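Local coordinates for protein glucose-1-phosphate thymidylyltransferase (Bacillus anthracis, PDB 4ECM) that catalyses the transfer of a thymidylyl group from dTTP to glucose-1-phosphate, giving dTDP-glucose and pyrophosphate, a step of dTDP-L-rhamnose biosynthesis, at residues A[196-206]-A[219-229]. Numbering follows the deposited sequence.
Sequences YLYDSKVFSYI and ITDINNWYLKR
Tyr198 and Tyr226 lie side by side at the buried heart of the contact, their planes 10° apart but slid so far that the rings barely overlap. Each hydroxyl donates across the interface. Tyr198 OH gives its proton to Asn223 OD1 at 2.6 Å. Tyr226 OH does the same to Asp199 OD1 at 2.7 Å. That carboxylate oxygen also takes Lys201 N, a capping bond in the turn before helix 202-206, and the two donors reach it from opposite faces of its plane. Nearby, Ile222 CG2 packs on Val202 CG2, and Ile219 CG1 sits over the Tyr196 ring. In this nucleotidyltransferase fold, helix 219-228 thereby packs against the end of central-sheet strand 190-198; at its start, Thr220 touches the bound dTDP-glucose. Toward the surface the partly exposed Tyr205 and Trp225 form an offset stack, Tyr205 ring to indole five-membered ring, centroids 3.8 Å apart. Both have CG anti to the backbone N, which swings each ring under the other's CB: Tyr205 CB stands over the indole six-membered ring and Trp225 CB over the tyrosine ring. On the looser, outer side, Lys201 NZ and Arg229 NH1 share Glu151 as salt-bridge partner, while a water links Arg229 NH2 to Asp199 OD2.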
loop_
_atom_site.group_PDB
_atom_site.type_symbol
_atom_site.label_atom_id
_atom_site.label_comp_id
_atom_site.label_asym_id
_atom_site.label_seq_id
_atom_site.Cartn_x
_atom_site.Cartn_y
_atom_site.Cartn_z
ATOM N N TYR A 196 -13.816 24.757 13.609
ATOM C CA TYR A 196 -13.227 25.876 14.323
ATOM C C TYR A 196 -12.664 26.937 13.374
ATOM O O TYR A 196 -12.046 26.615 12.353
ATOM C CB TYR A 196 -12.085 25.356 15.211
ATOM C CG TYR A 196 -12.478 24.170 16.057
ATOM C CD1 TYR A 196 -13.285 24.323 17.174
ATOM C CD2 TYR A 196 -12.044 22.896 15.743
ATOM C CE1 TYR A 196 -13.658 23.233 17.942
ATOM C CE2 TYR A 196 -12.406 21.801 16.516
ATOM C CZ TYR A 196 -13.210 21.975 17.606
ATOM O OH TYR A 196 -13.577 20.882 18.358
ATOM N N LEU A 197 -12.888 28.203 13.708
ATOM C CA LEU A 197 -12.348 29.285 12.920
ATOM C C LEU A 197 -11.394 30.032 13.836
ATOM O O LEU A 197 -11.811 30.511 14.898
ATOM C CB LEU A 197 -13.442 30.187 12.340
ATOM C CG LEU A 197 -14.473 29.494 11.422
ATOM C CD1 LEU A 197 -15.585 28.822 12.243
ATOM C CD2 LEU A 197 -15.099 30.450 10.451
ATOM N N TYR A 198 -10.114 30.095 13.440
ATOM C CA TYR A 198 -9.049 30.728 14.255
ATOM C C TYR A 198 -8.177 31.740 13.510
ATOM O O TYR A 198 -8.027 31.670 12.284
ATOM C CB TYR A 198 -8.066 29.678 14.788
ATOM C CG TYR A 198 -8.625 28.624 15.714
ATOM C CD1 TYR A 198 -9.273 28.981 16.886
ATOM C CD2 TYR A 198 -8.428 27.278 15.460
ATOM C CE1 TYR A 198 -9.771 28.030 17.756
ATOM C CE2 TYR A 198 -8.917 26.294 16.343
ATOM C CZ TYR A 198 -9.593 26.686 17.487
ATOM O OH TYR A 198 -10.092 25.755 18.374
ATOM N N ASP A 199 -7.611 32.689 14.264
ATOM C CA ASP A 199 -6.615 33.578 13.707
ATOM C C ASP A 199 -5.269 32.902 14.001
ATOM O O ASP A 199 -5.213 31.887 14.696
ATOM C CB ASP A 199 -6.703 35.023 14.238
ATOM C CG ASP A 199 -6.423 35.156 15.732
ATOM O OD1 ASP A 199 -6.004 34.185 16.381
ATOM O OD2 ASP A 199 -6.625 36.277 16.251
ATOM N N SER A 200 -4.184 33.461 13.484
ATOM C CA SER A 200 -2.870 32.829 13.620
ATOM C C SER A 200 -2.304 32.801 15.047
ATOM O O SER A 200 -1.276 32.173 15.277
ATOM C CB SER A 200 -1.867 33.509 12.688
ATOM O OG SER A 200 -1.676 34.853 13.083
ATOM N N LYS A 201 -2.970 33.438 16.000
ATOM C CA LYS A 201 -2.475 33.456 17.369
ATOM C C LYS A 201 -2.619 32.111 18.065
ATOM O O LYS A 201 -1.985 31.875 19.093
ATOM C CB LYS A 201 -3.172 34.547 18.192
ATOM C CG LYS A 201 -2.861 35.968 17.696
ATOM C CD LYS A 201 -3.361 37.045 18.669
ATOM C CE LYS A 201 -2.965 38.463 18.192
ATOM N NZ LYS A 201 -3.571 39.560 19.032
ATOM N N VAL A 202 -3.427 31.216 17.498
ATOM C CA VAL A 202 -3.648 29.921 18.118
ATOM C C VAL A 202 -2.342 29.131 18.292
ATOM O O VAL A 202 -2.165 28.415 19.292
ATOM C CB VAL A 202 -4.687 29.090 17.334
ATOM C CG1 VAL A 202 -4.207 28.815 15.909
ATOM C CG2 VAL A 202 -5.013 27.773 18.069
ATOM N N PHE A 203 -1.413 29.289 17.353
ATOM C CA PHE A 203 -0.157 28.532 17.391
ATOM C C PHE A 203 0.747 28.898 18.555
ATOM O O PHE A 203 1.364 28.010 19.159
ATOM C CB PHE A 203 0.590 28.625 16.049
ATOM C CG PHE A 203 -0.233 28.160 14.891
ATOM C CD1 PHE A 203 -0.605 26.827 14.787
ATOM C CD2 PHE A 203 -0.667 29.048 13.929
ATOM C CE1 PHE A 203 -1.405 26.393 13.739
ATOM C CE2 PHE A 203 -1.453 28.619 12.878
ATOM C CZ PHE A 203 -1.822 27.283 12.786
ATOM N N SER A 204 0.832 30.185 18.871
ATOM C CA SER A 204 1.643 30.626 20.003
ATOM C C SER A 204 1.081 30.048 21.312
ATOM O O SER A 204 1.835 29.726 22.230
ATOM C CB SER A 204 1.688 32.146 20.069
ATOM O OG SER A 204 0.372 32.645 20.202
ATOM N N TYR A 205 -0.236 29.906 21.397
ATOM C CA TYR A 205 -0.826 29.313 22.583
ATOM C C TYR A 205 -0.676 27.788 22.599
ATOM O O TYR A 205 -0.493 27.207 23.674
ATOM C CB TYR A 205 -2.301 29.676 22.774
ATOM C CG TYR A 205 -2.825 29.079 24.070
ATOM C CD1 TYR A 205 -2.545 29.683 25.300
ATOM C CD2 TYR A 205 -3.548 27.886 24.076
ATOM C CE1 TYR A 205 -2.999 29.126 26.505
ATOM C CE2 TYR A 205 -4.008 27.321 25.274
ATOM C CZ TYR A 205 -3.731 27.947 26.482
ATOM O OH TYR A 205 -4.183 27.397 27.668
ATOM N N ILE A 206 -0.769 27.129 21.440
ATOM C CA ILE A 206 -0.606 25.669 21.410
ATOM C C ILE A 206 0.737 25.275 22.033
ATOM O O ILE A 206 0.860 24.190 22.594
ATOM C CB ILE A 206 -0.713 25.058 19.994
ATOM C CG1 ILE A 206 -2.147 25.134 19.477
ATOM C CG2 ILE A 206 -0.291 23.572 20.004
ATOM C CD1 ILE A 206 -2.317 24.538 18.116
ATOM N N ILE A 219 -8.487 20.716 22.458
ATOM C CA ILE A 219 -8.971 21.851 21.673
ATOM C C ILE A 219 -9.849 22.759 22.551
ATOM O O ILE A 219 -9.879 23.984 22.356
ATOM C CB ILE A 219 -9.743 21.420 20.380
ATOM C CG1 ILE A 219 -9.772 22.560 19.364
ATOM C CG2 ILE A 219 -11.144 20.975 20.697
ATOM C CD1 ILE A 219 -8.368 22.955 18.823
ATOM N N THR A 220 -10.545 22.172 23.523
ATOM C CA THR A 220 -11.374 22.966 24.444
ATOM C C THR A 220 -10.507 24.002 25.217
ATOM O O THR A 220 -10.934 25.143 25.429
ATOM C CB THR A 220 -12.185 22.069 25.391
ATOM O OG1 THR A 220 -13.219 21.411 24.642
ATOM C CG2 THR A 220 -12.820 22.890 26.516
ATOM N N ASP A 221 -9.289 23.618 25.596
ATOM C CA ASP A 221 -8.381 24.560 26.287
ATOM C C ASP A 221 -8.071 25.776 25.414
ATOM O O ASP A 221 -8.010 26.915 25.905
ATOM C CB ASP A 221 -7.088 23.865 26.697
ATOM C CG ASP A 221 -7.324 22.747 27.692
ATOM O OD1 ASP A 221 -8.361 22.777 28.403
ATOM O OD2 ASP A 221 -6.472 21.839 27.771
ATOM N N ILE A 222 -7.880 25.534 24.125
ATOM C CA ILE A 222 -7.626 26.601 23.167
ATOM C C ILE A 222 -8.843 27.514 23.065
ATOM O O ILE A 222 -8.723 28.745 23.092
ATOM C CB ILE A 222 -7.315 26.034 21.776
ATOM C CG1 ILE A 222 -5.943 25.372 21.768
ATOM C CG2 ILE A 222 -7.379 27.132 20.704
ATOM C CD1 ILE A 222 -5.672 24.573 20.478
ATOM N N ASN A 223 -10.021 26.913 22.943
ATOM C CA ASN A 223 -11.248 27.702 22.854
ATOM C C ASN A 223 -11.466 28.544 24.124
ATOM O O ASN A 223 -11.861 29.709 24.029
ATOM C CB ASN A 223 -12.428 26.804 22.486
ATOM C CG ASN A 223 -12.248 26.184 21.109
ATOM O OD1 ASN A 223 -11.617 26.797 20.247
ATOM N ND2 ASN A 223 -12.790 24.973 20.889
ATOM N N ASN A 224 -11.162 27.982 25.291
ATOM C CA ASN A 224 -11.280 28.734 26.546
ATOM C C ASN A 224 -10.244 29.883 26.648
ATOM O O ASN A 224 -10.532 30.923 27.237
ATOM C CB ASN A 224 -11.197 27.802 27.774
ATOM C CG ASN A 224 -12.523 27.087 28.075
ATOM O OD1 ASN A 224 -13.591 27.665 27.910
ATOM N ND2 ASN A 224 -12.445 25.845 28.564
ATOM N N TRP A 225 -9.048 29.691 26.081
ATOM C CA TRP A 225 -8.003 30.731 26.074
ATOM C C TRP A 225 -8.522 31.938 25.308
ATOM O O TRP A 225 -8.472 33.068 25.797
ATOM C CB TRP A 225 -6.688 30.190 25.467
ATOM C CG TRP A 225 -5.610 31.228 25.251
ATOM C CD1 TRP A 225 -4.858 31.846 26.213
ATOM C CD2 TRP A 225 -5.143 31.746 23.980
ATOM N NE1 TRP A 225 -3.978 32.725 25.628
ATOM C CE2 TRP A 225 -4.127 32.686 24.264
ATOM C CE3 TRP A 225 -5.494 31.509 22.633
ATOM C CZ2 TRP A 225 -3.444 33.394 23.247
ATOM C CZ3 TRP A 225 -4.823 32.213 21.630
ATOM C CH2 TRP A 225 -3.813 33.155 21.949
ATOM N N TYR A 226 -9.041 31.705 24.107
ATOM C CA TYR A 226 -9.641 32.796 23.332
ATOM C C TYR A 226 -10.823 33.430 24.070
ATOM O O TYR A 226 -11.013 34.642 24.012
ATOM C CB TYR A 226 -10.142 32.309 21.991
ATOM C CG TYR A 226 -9.124 32.176 20.879
ATOM C CD1 TYR A 226 -8.672 33.301 20.189
ATOM C CD2 TYR A 226 -8.694 30.933 20.448
ATOM C CE1 TYR A 226 -7.790 33.188 19.127
ATOM C CE2 TYR A 226 -7.809 30.803 19.378
ATOM C CZ TYR A 226 -7.361 31.932 18.722
ATOM O OH TYR A 226 -6.497 31.806 17.649
ATOM N N LEU A 227 -11.618 32.590 24.744
ATOM C CA LEU A 227 -12.784 33.046 25.499
ATOM C C LEU A 227 -12.378 34.005 26.628
ATOM O O LEU A 227 -12.924 35.096 26.727
ATOM C CB LEU A 227 -13.573 31.856 26.054
ATOM C CG LEU A 227 -14.811 32.178 26.898
ATOM C CD1 LEU A 227 -15.791 33.067 26.121
ATOM C CD2 LEU A 227 -15.474 30.881 27.345
ATOM N N LYS A 228 -11.419 33.601 27.456
ATOM C CA LYS A 228 -10.919 34.459 28.538
ATOM C C LYS A 228 -10.338 35.755 28.005
ATOM O O LYS A 228 -10.325 36.753 28.704
ATOM C CB LYS A 228 -9.843 33.765 29.366
ATOM C CG LYS A 228 -10.344 32.609 30.210
ATOM C CD LYS A 228 -9.254 32.158 31.174
ATOM C CE LYS A 228 -9.738 31.043 32.096
ATOM N NZ LYS A 228 -8.736 30.764 33.183
ATOM N N ARG A 229 -9.829 35.737 26.774
ATOM C CA ARG A 229 -9.301 36.962 26.188
ATOM C C ARG A 229 -10.440 37.841 25.648
ATOM O O ARG A 229 -10.206 38.959 25.214
ATOM C CB ARG A 229 -8.257 36.659 25.115
ATOM C CG ARG A 229 -6.932 36.082 25.664
ATOM C CD ARG A 229 -5.899 35.785 24.538
ATOM N NE ARG A 229 -5.727 36.955 23.668
ATOM C CZ ARG A 229 -5.926 36.990 22.345
ATOM N NH1 ARG A 229 -5.775 38.145 21.698
ATOM N NH2 ARG A 229 -6.238 35.897 21.654
HETATM O O HOH W 1 -6.818 36.684 18.795
HETATM O O HOH W 2 -7.388 27.490 28.504
#